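Beta-Ala-His dipeptidase (Homo sapiens, PDB 3DLJ) catalyses the zinc-dependent hydrolysis of Xaa-His dipeptides, with carnosine and anserine as its preferred substrates. Local coordinates at residues 18-23 and 469-474; 40-45 and 112-117; 283-288 and 315-320. All blocks are in the same frame, centred on the assembly; numbering follows the deposited sequence.

Contact 1. Residues 18-23 and 469-474; sequences QYIDLH and EGTKLF
An antiparallel helix pair, formed by the N-terminal helix 13-22 and the C-terminal helix 464-482, brings Ile20 and Asp21 against Thr471 and Lys472. The axes of the two short segments run 9.8 Å apart with their N-to-C directions at 156°, and the backbones come nearest at Ile20 and Lys472. The apolar half of the contact belongs to Ile20, whose side chain points at the opposing helix. Its CD1 rests 3.7 Å from Thr471 CG2. Ile20 CD1 also lies 3.9 Å from Lys472 CG, the isoleucine and lysine chains sliding past each other in opposite directions. Thr471 can offer this methyl because CG2 is anti to the backbone N, while OG1, beside that N (chi1 -51°), hydrogen bonds to Tyr467 O in the preceding helical turn. Phe27 of helix 24-35 touches both Ile20 and Thr471, and Thr471 also packs on Ala150 and Ala154 of helix 141-160, which places the pair among the helices of the M20 catalytic domain. Beyond this apolar patch the extended chain of Lys472 carries NZ to a salt-bridge network. Lys472 NZ donates to Asp21 OD1 at 2.9 Å, approaching on the syn side but 31° out of the carboxylate plane, with a weak second bond to OD2. Within its own helix Lys472 NZ also reaches Glu469 OE1 at 3.0 Å. Asp21 OD1 and Glu469 OE1 stand 4.3 Å apart, a repulsion the shared ammonium group probably offsets. A methionine in place of Lys472 would probably leave both carboxylates facing each other without a counter-charge and free to turn apart.

Contact 2. Residues 40-45 and 112-117; sequences DSVQPV and DVQPAD
Ser41 and Asp112 make the direct hydrogen bond between the two loops: Ser41 OG donates to Asp112 OD2 at 2.7 Å, using the anti lone pair of that oxygen. Both side chains have chi1 near +60°, which sets Ser41 OG and Asp112 CG each between its backbone N and carbonyl carbon. Asp112 OD2 also accepts from Glu178 N, so two donors grip this buried oxygen, and Asp112 OD1 has a weak bond from Glu177 N. The backbones themselves meet in a single bridge at Asp40 and Val113, where Asp40 CA makes a CH...O contact of 3.6 Å with Val113 O; Val113 further bonds through its backbone to Ser39. A second polar group is centred on the carboxylate of Asp40. Its OD1 takes Val42 N nearly head-on along the C-O bond and Gln43 N from above the carboxylate plane, an Asx turn and Asx motif, while Asp40 OD2 receives Gln43 NE2 at 2.8 Å. One water donates to Asp40 OD2 (2.7 Å) and accepts from Ala116 N (3.0 Å), a further, water-mediated link between the loops. Four bonds therefore hold the carboxylate, and its rotation is largely fixed. It crosses Pro115 at about a right angle, Asp40 OD2 lying 3.3 Å from Pro115 CA. Apolar packing joins Val42 CB to Pro115 CD at 3.7 Å. Gln114 NE2, near Val42 CG2, has its main polar partner in Glu178 OE2; Glu178 is a ligand of one zinc ion. The 112-117 loop follows the strand ending in the zinc ligand His110. Asp112, probably an active-site residue as in related enzymes, and Gln114 bond to Glu178 and so belong to the second shell of the two-zinc site typical of M20 peptidases.

Contact 3. Residues 283-288 and 315-320; sequences EEINTY and ILMHLW
The ring of Tyr288 has Met317 over one face and Leu316 at its edge. Met317 CG stands 3.5 Å from the Tyr288 ring centroid and only 3° off the normal, a CH-pi contact over the centre. The sulfur follows over the same face, Met317 SD lying 4.7 Å from the Tyr288 ring centroid in a Met-aromatic contact. Leu316 CB sits near the ring plane, 3.7 Å from Tyr288 CD2. Within the tyrosine's own helix, Glu284 CG also lies at the ring edge, in plane. Trp320 meets the phenol differently: the two rings lie rim to rim, neither over the other's face, with centroids 5.5 Å apart and planes at 39°. Here Tyr288 CE2 comes 3.3 Å from Trp320 CE3, and the tyrosine hydroxyl rests by Trp320 CB, as the side chains slide past each other in opposite directions. One face of the tryptophan ring carries Leu316 O of its own helix, offset toward the rim. With CG beside the backbone N and an extended chain beyond it, Met317 keeps its CE by the ring, near Tyr288 CD1, where Met317 CE also meets Ile285 CG1 at 3.9 Å. The helices that carry these groups, 282-289 and 312-320, have short segment axes 10.9 Å apart at 110°. Tyr288 provides most of the surface buried on the first. Trp320 packs onward against Ile423 and Arg424 of strand 421-425, and the salt bridge of Glu284 with Arg321 ties helix 282-289 to the residue just past the end of helix 312-320. Across the two segments the contact is apolar and aromatic, with no polar bond between them, so its cohesion rests on dispersion and on the fit of methionine, leucine and tryptophan around one phenol ring.

From the N terminus, helix 13-22 enters contact 1, but its partner in helix 464-482 comes only near the C terminus, so contact 1 closes a loop holding most of the chain. Contacts 2 and 3 are nested inside that loop and follow one another in series without crossing. Contact 2 closes a loop of 66 residues through helix 46-65 and the first strands, joining the segment before that helix to the one after strand 104-110, beside the zinc site. Contact 3 closes a short loop between helices 282-289 and 312-320, the second leading into strand 324-331 of the five-stranded sheet, separate from the six-stranded sheet that holds strand 104-110. Contacts 2 and 3 lie on opposite sides of the chain's centre.

Contact 1. Residues 18-23 and 469-474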
loop_
_atom_site.group_PDB
_atom_site.type_symbol
_atom_site.label_atom_id
_atom_site.label_comp_id
_atom_site.label_asym_id
_atom_site.label_seq_id
_atom_site.Cartn_x
_atom_site.Cartn_y
_atom_site.Cartn_z
ATOM N N GLN A 18 16.335 -25.484 2.889
ATOM C CA GLN A 18 17.791 -25.542 2.772
ATOM C C GLN A 18 18.258 -24.684 1.599
ATOM O O GLN A 18 19.183 -23.905 1.753
ATOM C CB GLN A 18 18.306 -26.982 2.561
ATOM C CG GLN A 18 18.049 -27.983 3.673
ATOM C CD GLN A 18 18.379 -29.456 3.260
ATOM O OE1 GLN A 18 19.213 -29.715 2.355
ATOM N NE2 GLN A 18 17.736 -30.406 3.930
ATOM N N TYR A 19 17.630 -24.859 0.431
ATOM C CA TYR A 19 17.929 -24.079 -0.794
ATOM C C TYR A 19 17.840 -22.570 -0.534
ATOM O O TYR A 19 18.769 -21.818 -0.827
ATOM C CB TYR A 19 17.003 -24.501 -1.963
ATOM C CG TYR A 19 17.318 -23.853 -3.300
ATOM C CD1 TYR A 19 18.076 -24.517 -4.277
ATOM C CD2 TYR A 19 16.868 -22.564 -3.581
ATOM C CE1 TYR A 19 18.367 -23.898 -5.520
ATOM C CE2 TYR A 19 17.150 -21.949 -4.778
ATOM C CZ TYR A 19 17.898 -22.606 -5.746
ATOM O OH TYR A 19 18.142 -21.916 -6.922
ATOM N N ILE A 20 16.721 -22.142 0.030
ATOM C CA ILE A 20 16.493 -20.733 0.369
ATOM C C ILE A 20 17.609 -20.170 1.287
ATOM O O ILE A 20 18.128 -19.096 1.011
ATOM C CB ILE A 20 15.046 -20.497 0.928
ATOM C CG1 ILE A 20 13.994 -20.763 -0.162
ATOM C CG2 ILE A 20 14.890 -19.080 1.443
ATOM C CD1 ILE A 20 12.533 -21.136 0.351
ATOM N N ASP A 21 18.005 -20.912 2.332
ATOM C CA ASP A 21 19.126 -20.492 3.202
ATOM C C ASP A 21 20.464 -20.418 2.497
ATOM O O ASP A 21 21.216 -19.479 2.738
ATOM C CB ASP A 21 19.280 -21.386 4.439
ATOM C CG ASP A 21 18.214 -21.136 5.502
ATOM O OD1 ASP A 21 17.682 -19.993 5.662
ATOM O OD2 ASP A 21 17.915 -22.123 6.192
ATOM N N LEU A 22 20.777 -21.403 1.650
ATOM C CA LEU A 22 21.999 -21.355 0.807
ATOM C C LEU A 22 22.001 -20.266 -0.279
ATOM O O LEU A 22 23.066 -19.769 -0.636
ATOM C CB LEU A 22 22.261 -22.703 0.132
ATOM C CG LEU A 22 22.676 -23.893 1.025
ATOM C CD1 LEU A 22 22.479 -25.255 0.321
ATOM C CD2 LEU A 22 24.131 -23.715 1.531
ATOM N N HIS A 23 20.837 -19.921 -0.838
ATOM C CA HIS A 23 20.809 -18.937 -1.947
ATOM C C HIS A 23 20.400 -17.549 -1.517
ATOM O O HIS A 23 20.121 -16.702 -2.361
ATOM C CB HIS A 23 19.934 -19.431 -3.100
ATOM C CG HIS A 23 20.525 -20.609 -3.801
ATOM N ND1 HIS A 23 20.476 -21.891 -3.274
ATOM C CD2 HIS A 23 21.241 -20.695 -4.945
ATOM C CE1 HIS A 23 21.120 -22.713 -4.081
ATOM N NE2 HIS A 23 21.589 -22.016 -5.101
ATOM N N GLU A 469 12.902 -15.468 5.408
ATOM C CA GLU A 469 11.905 -16.290 6.086
ATOM C C GLU A 469 10.545 -16.229 5.407
ATOM O O GLU A 469 9.792 -17.208 5.449
ATOM C CB GLU A 469 11.787 -15.901 7.560
ATOM C CG GLU A 469 13.056 -16.237 8.387
ATOM C CD GLU A 469 13.477 -17.730 8.330
ATOM O OE1 GLU A 469 14.628 -18.043 7.932
ATOM O OE2 GLU A 469 12.666 -18.598 8.682
ATOM N N GLY A 470 10.242 -15.090 4.769
ATOM C CA GLY A 470 9.015 -14.911 4.009
ATOM C C GLY A 470 8.985 -15.712 2.728
ATOM O O GLY A 470 7.928 -16.125 2.292
ATOM N N THR A 471 10.146 -15.905 2.104
ATOM C CA THR A 471 10.310 -16.837 1.001
ATOM C C THR A 471 9.917 -18.269 1.404
ATOM O O THR A 471 9.219 -18.963 0.649
ATOM C CB THR A 471 11.773 -16.794 0.439
ATOM O OG1 THR A 471 12.161 -15.430 0.160
ATOM C CG2 THR A 471 11.912 -17.647 -0.817
ATOM N N LYS A 472 10.345 -18.695 2.591
ATOM C CA LYS A 472 9.950 -19.985 3.161
ATOM C C LYS A 472 8.460 -20.100 3.464
ATOM O O LYS A 472 7.854 -21.176 3.266
ATOM C CB LYS A 472 10.738 -20.262 4.434
ATOM C CG LYS A 472 12.183 -20.540 4.173
ATOM C CD LYS A 472 13.002 -20.106 5.354
ATOM C CE LYS A 472 14.427 -20.513 5.198
ATOM N NZ LYS A 472 14.985 -20.639 6.549
ATOM N N LEU A 473 7.884 -18.998 3.952
ATOM C CA LEU A 473 6.460 -18.906 4.230
ATOM C C LEU A 473 5.667 -19.186 2.958
ATOM O O LEU A 473 4.709 -19.978 2.962
ATOM C CB LEU A 473 6.097 -17.515 4.775
ATOM C CG LEU A 473 4.613 -17.210 5.000
ATOM C CD1 LEU A 473 4.103 -18.165 6.029
ATOM C CD2 LEU A 473 4.398 -15.795 5.478
ATOM N N PHE A 474 6.056 -18.528 1.874
ATOM C CA PHE A 474 5.409 -18.761 0.603
ATOM C C PHE A 474 5.565 -20.219 0.126
ATOM O O PHE A 474 4.618 -20.819 -0.407
ATOM C CB PHE A 474 5.899 -17.739 -0.453
ATOM C CG PHE A 474 5.393 -16.327 -0.242
ATOM C CD1 PHE A 474 4.151 -16.078 0.361
ATOM C CD2 PHE A 474 6.145 -15.230 -0.696
ATOM C CE1 PHE A 474 3.672 -14.755 0.533
ATOM C CE2 PHE A 474 5.675 -13.879 -0.536
ATOM C CZ PHE A 474 4.442 -13.653 0.071
#

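Contact 2. Residues 40-45 and 112-117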
loop_
_atom_site.group_PDB
_atom_site.type_symbol
_atom_site.label_atom_id
_atom_site.label_comp_id
_atom_site.label_asym_id
_atom_site.label_seq_id
_atom_site.Cartn_x
_atom_site.Cartn_y
_atom_site.Cartn_z
ATOM N N ASP A 40 9.677 4.493 -11.098
ATOM C CA ASP A 40 8.825 5.508 -10.472
ATOM C C ASP A 40 7.625 5.815 -11.401
ATOM O O ASP A 40 7.798 6.375 -12.495
ATOM C CB ASP A 40 9.725 6.721 -10.206
ATOM C CG ASP A 40 9.006 7.909 -9.593
ATOM O OD1 ASP A 40 7.776 8.019 -9.696
ATOM O OD2 ASP A 40 9.723 8.771 -9.028
ATOM N N SER A 41 6.421 5.427 -10.974
ATOM C CA SER A 41 5.193 5.620 -11.766
ATOM C C SER A 41 4.485 6.955 -11.526
ATOM O O SER A 41 3.551 7.294 -12.249
ATOM C CB SER A 41 4.194 4.507 -11.480
ATOM O OG SER A 41 3.807 4.529 -10.110
ATOM N N VAL A 42 4.912 7.687 -10.500
ATOM C CA VAL A 42 4.167 8.843 -10.007
ATOM C C VAL A 42 4.630 10.121 -10.736
ATOM O O VAL A 42 3.819 11.006 -10.997
ATOM C CB VAL A 42 4.254 8.953 -8.435
ATOM C CG1 VAL A 42 3.736 10.300 -7.909
ATOM C CG2 VAL A 42 3.504 7.811 -7.764
ATOM N N GLN A 43 5.924 10.197 -11.062
ATOM C CA GLN A 43 6.483 11.297 -11.837
ATOM C C GLN A 43 6.183 11.129 -13.333
ATOM O O GLN A 43 6.544 10.106 -13.939
ATOM C CB GLN A 43 7.992 11.499 -11.565
ATOM C CG GLN A 43 8.319 11.873 -10.088
ATOM C CD GLN A 43 9.789 12.272 -9.861
ATOM O OE1 GLN A 43 10.235 13.355 -10.277
ATOM N NE2 GLN A 43 10.547 11.393 -9.200
ATOM N N PRO A 44 5.510 12.139 -13.930
ATOM C CA PRO A 44 5.217 12.168 -15.364
ATOM C C PRO A 44 6.451 12.609 -16.154
ATOM O O PRO A 44 6.418 13.642 -16.841
ATOM C CB PRO A 44 4.110 13.221 -15.473
ATOM C CG PRO A 44 4.378 14.176 -14.305
ATOM C CD PRO A 44 5.022 13.350 -13.224
ATOM N N VAL A 45 7.533 11.844 -16.019
ATOM C CA VAL A 45 8.854 12.208 -16.545
ATOM C C VAL A 45 9.312 11.035 -17.410
ATOM O O VAL A 45 9.417 9.923 -16.911
ATOM C CB VAL A 45 9.877 12.435 -15.389
ATOM C CG1 VAL A 45 11.263 12.740 -15.932
ATOM C CG2 VAL A 45 9.407 13.544 -14.438
ATOM N N ASP A 112 6.123 -0.924 -9.712
ATOM C CA ASP A 112 6.333 0.518 -9.575
ATOM C C ASP A 112 6.494 0.918 -8.110
ATOM O O ASP A 112 5.954 0.266 -7.202
ATOM C CB ASP A 112 5.189 1.326 -10.217
ATOM C CG ASP A 112 3.858 1.070 -9.556
ATOM O OD1 ASP A 112 3.507 -0.125 -9.352
ATOM O OD2 ASP A 112 3.163 2.061 -9.222
ATOM N N VAL A 113 7.242 2.007 -7.910
ATOM C CA VAL A 113 7.565 2.543 -6.585
ATOM C C VAL A 113 7.141 4.039 -6.471
ATOM O O VAL A 113 6.950 4.746 -7.499
ATOM C CB VAL A 113 9.089 2.357 -6.260
ATOM C CG1 VAL A 113 9.459 0.875 -6.180
ATOM C CG2 VAL A 113 9.945 3.046 -7.307
ATOM N N GLN A 114 6.957 4.478 -5.221
ATOM C CA GLN A 114 6.811 5.882 -4.844
ATOM C C GLN A 114 8.124 6.610 -5.147
ATOM O O GLN A 114 9.196 6.002 -5.033
ATOM C CB GLN A 114 6.495 6.001 -3.346
ATOM C CG GLN A 114 5.032 5.706 -2.979
ATOM C CD GLN A 114 4.066 6.824 -3.428
ATOM O OE1 GLN A 114 4.350 8.005 -3.254
ATOM N NE2 GLN A 114 2.937 6.445 -4.008
ATOM N N PRO A 115 8.053 7.905 -5.529
ATOM C CA PRO A 115 9.274 8.684 -5.755
ATOM C C PRO A 115 10.213 8.645 -4.546
ATOM O O PRO A 115 9.768 8.503 -3.410
ATOM C CB PRO A 115 8.754 10.109 -5.950
ATOM C CG PRO A 115 7.374 9.939 -6.493
ATOM C CD PRO A 115 6.839 8.708 -5.762
ATOM N N ALA A 116 11.507 8.757 -4.804
ATOM C CA ALA A 116 12.490 8.856 -3.756
ATOM C C ALA A 116 13.561 9.837 -4.177
ATOM O O ALA A 116 14.323 9.607 -5.133
ATOM C CB ALA A 116 13.095 7.502 -3.470
ATOM N N ASP A 117 13.619 10.957 -3.479
ATOM C CA ASP A 117 14.734 11.857 -3.668
ATOM C C ASP A 117 15.583 11.775 -2.431
ATOM O O ASP A 117 15.069 11.826 -1.317
ATOM C CB ASP A 117 14.244 13.288 -3.928
ATOM C CG ASP A 117 13.932 13.542 -5.412
ATOM O OD1 ASP A 117 13.986 12.579 -6.230
ATOM O OD2 ASP A 117 13.631 14.711 -5.761
HETATM O O HOH W 1 12.098 8.508 -7.753
#

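Contact 3. Residues 283-288 and 315-320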
loop_
_atom_site.group_PDB
_atom_site.type_symbol
_atom_site.label_atom_id
_atom_site.label_comp_id
_atom_site.label_asym_id
_atom_site.label_seq_id
_atom_site.Cartn_x
_atom_site.Cartn_y
_atom_site.Cartn_z
ATOM N N GLU A 283 -18.143 -8.020 22.237
ATOM C CA GLU A 283 -17.532 -9.025 21.377
ATOM C C GLU A 283 -16.305 -8.455 20.677
ATOM O O GLU A 283 -15.223 -9.064 20.688
ATOM C CB GLU A 283 -18.531 -9.460 20.307
ATOM C CG GLU A 283 -18.648 -10.950 20.166
ATOM C CD GLU A 283 -18.380 -11.443 18.754
ATOM O OE1 GLU A 283 -17.668 -10.748 17.986
ATOM O OE2 GLU A 283 -18.869 -12.548 18.423
ATOM N N GLU A 284 -16.505 -7.288 20.061
ATOM C CA GLU A 284 -15.476 -6.584 19.315
ATOM C C GLU A 284 -14.319 -6.178 20.211
ATOM O O GLU A 284 -13.166 -6.418 19.869
ATOM C CB GLU A 284 -16.050 -5.366 18.615
ATOM C CG GLU A 284 -15.058 -4.779 17.646
ATOM C CD GLU A 284 -15.622 -3.662 16.813
ATOM O OE1 GLU A 284 -16.808 -3.323 17.006
ATOM O OE2 GLU A 284 -14.877 -3.134 15.955
ATOM N N ILE A 285 -14.633 -5.574 21.355
ATOM C CA ILE A 285 -13.617 -5.229 22.345
ATOM C C ILE A 285 -12.732 -6.452 22.679
ATOM O O ILE A 285 -11.507 -6.348 22.756
ATOM C CB ILE A 285 -14.264 -4.630 23.617
ATOM C CG1 ILE A 285 -14.798 -3.213 23.328
ATOM C CG2 ILE A 285 -13.251 -4.555 24.767
ATOM C CD1 ILE A 285 -15.943 -2.759 24.252
ATOM N N ASN A 286 -13.365 -7.608 22.845
ATOM C CA ASN A 286 -12.663 -8.845 23.189
ATOM C C ASN A 286 -11.633 -9.299 22.151
ATOM O O ASN A 286 -10.534 -9.711 22.502
ATOM C CB ASN A 286 -13.666 -9.951 23.493
ATOM C CG ASN A 286 -14.207 -9.874 24.919
ATOM O OD1 ASN A 286 -13.786 -9.031 25.712
ATOM N ND2 ASN A 286 -15.138 -10.773 25.253
ATOM N N THR A 287 -12.007 -9.198 20.881
ATOM C CA THR A 287 -11.125 -9.424 19.746
ATOM C C THR A 287 -9.837 -8.588 19.817
ATOM O O THR A 287 -8.761 -9.086 19.489
ATOM C CB THR A 287 -11.908 -9.142 18.422
ATOM O OG1 THR A 287 -12.952 -10.119 18.265
ATOM C CG2 THR A 287 -11.022 -9.184 17.214
ATOM N N TYR A 288 -9.956 -7.331 20.240
ATOM C CA TYR A 288 -8.807 -6.444 20.408
ATOM C C TYR A 288 -7.935 -6.803 21.591
ATOM O O TYR A 288 -6.711 -6.742 21.502
ATOM C CB TYR A 288 -9.252 -4.977 20.457
ATOM C CG TYR A 288 -9.616 -4.468 19.091
ATOM C CD1 TYR A 288 -10.918 -4.560 18.603
ATOM C CD2 TYR A 288 -8.643 -3.933 18.268
ATOM C CE1 TYR A 288 -11.230 -4.104 17.315
ATOM C CE2 TYR A 288 -8.937 -3.473 17.016
ATOM C CZ TYR A 288 -10.220 -3.561 16.529
ATOM O OH TYR A 288 -10.451 -3.093 15.254
ATOM N N ILE A 315 -5.371 2.139 20.722
ATOM C CA ILE A 315 -4.421 2.315 19.611
ATOM C C ILE A 315 -4.859 1.549 18.371
ATOM O O ILE A 315 -4.927 2.112 17.274
ATOM C CB ILE A 315 -2.972 1.855 19.992
ATOM C CG1 ILE A 315 -2.372 2.736 21.098
ATOM C CG2 ILE A 315 -2.072 1.732 18.731
ATOM C CD1 ILE A 315 -2.185 4.151 20.680
ATOM N N LEU A 316 -5.140 0.262 18.553
ATOM C CA LEU A 316 -5.476 -0.633 17.442
ATOM C C LEU A 316 -6.819 -0.304 16.808
ATOM O O LEU A 316 -6.932 -0.281 15.573
ATOM C CB LEU A 316 -5.436 -2.097 17.894
ATOM C CG LEU A 316 -4.045 -2.678 18.176
ATOM C CD1 LEU A 316 -4.182 -4.128 18.574
ATOM C CD2 LEU A 316 -3.153 -2.542 16.969
ATOM N N MET A 317 -7.818 -0.026 17.651
ATOM C CA MET A 317 -9.133 0.400 17.185
ATOM C C MET A 317 -9.100 1.710 16.398
ATOM O O MET A 317 -9.817 1.857 15.390
ATOM C CB MET A 317 -10.112 0.533 18.344
ATOM C CG MET A 317 -10.529 -0.784 18.977
ATOM S SD MET A 317 -11.848 -0.484 20.159
ATOM C CE MET A 317 -11.748 -1.995 21.152
ATOM N N HIS A 318 -8.279 2.656 16.842
ATOM C CA HIS A 318 -8.179 3.925 16.119
ATOM C C HIS A 318 -7.495 3.820 14.751
ATOM O O HIS A 318 -7.768 4.606 13.846
ATOM C CB HIS A 318 -7.643 5.051 17.015
ATOM C CG HIS A 318 -8.716 5.638 17.871
ATOM N ND1 HIS A 318 -9.087 5.091 19.081
ATOM C CD2 HIS A 318 -9.569 6.665 17.646
ATOM C CE1 HIS A 318 -10.101 5.774 19.580
ATOM N NE2 HIS A 318 -10.416 6.732 18.726
ATOM N N LEU A 319 -6.657 2.798 14.625
ATOM C CA LEU A 319 -6.035 2.377 13.379
ATOM C C LEU A 319 -6.967 1.572 12.463
ATOM O O LEU A 319 -6.914 1.709 11.226
ATOM C CB LEU A 319 -4.820 1.496 13.713
ATOM C CG LEU A 319 -3.543 2.126 14.257
ATOM C CD1 LEU A 319 -2.408 1.095 14.279
ATOM C CD2 LEU A 319 -3.156 3.364 13.395
ATOM N N TRP A 320 -7.811 0.734 13.055
ATOM C CA TRP A 320 -8.527 -0.265 12.270
ATOM C C TRP A 320 -10.016 -0.023 12.060
ATOM O O TRP A 320 -10.561 -0.401 11.027
ATOM C CB TRP A 320 -8.343 -1.657 12.875
ATOM C CG TRP A 320 -6.925 -2.159 12.934
ATOM C CD1 TRP A 320 -5.814 -1.632 12.301
ATOM C CD2 TRP A 320 -6.472 -3.313 13.640
ATOM N NE1 TRP A 320 -4.708 -2.377 12.595
ATOM C CE2 TRP A 320 -5.079 -3.417 13.418
ATOM C CE3 TRP A 320 -7.114 -4.282 14.449
ATOM C CZ2 TRP A 320 -4.311 -4.446 13.972
ATOM C CZ3 TRP A 320 -6.354 -5.297 15.005
ATOM C CH2 TRP A 320 -4.961 -5.370 14.763
#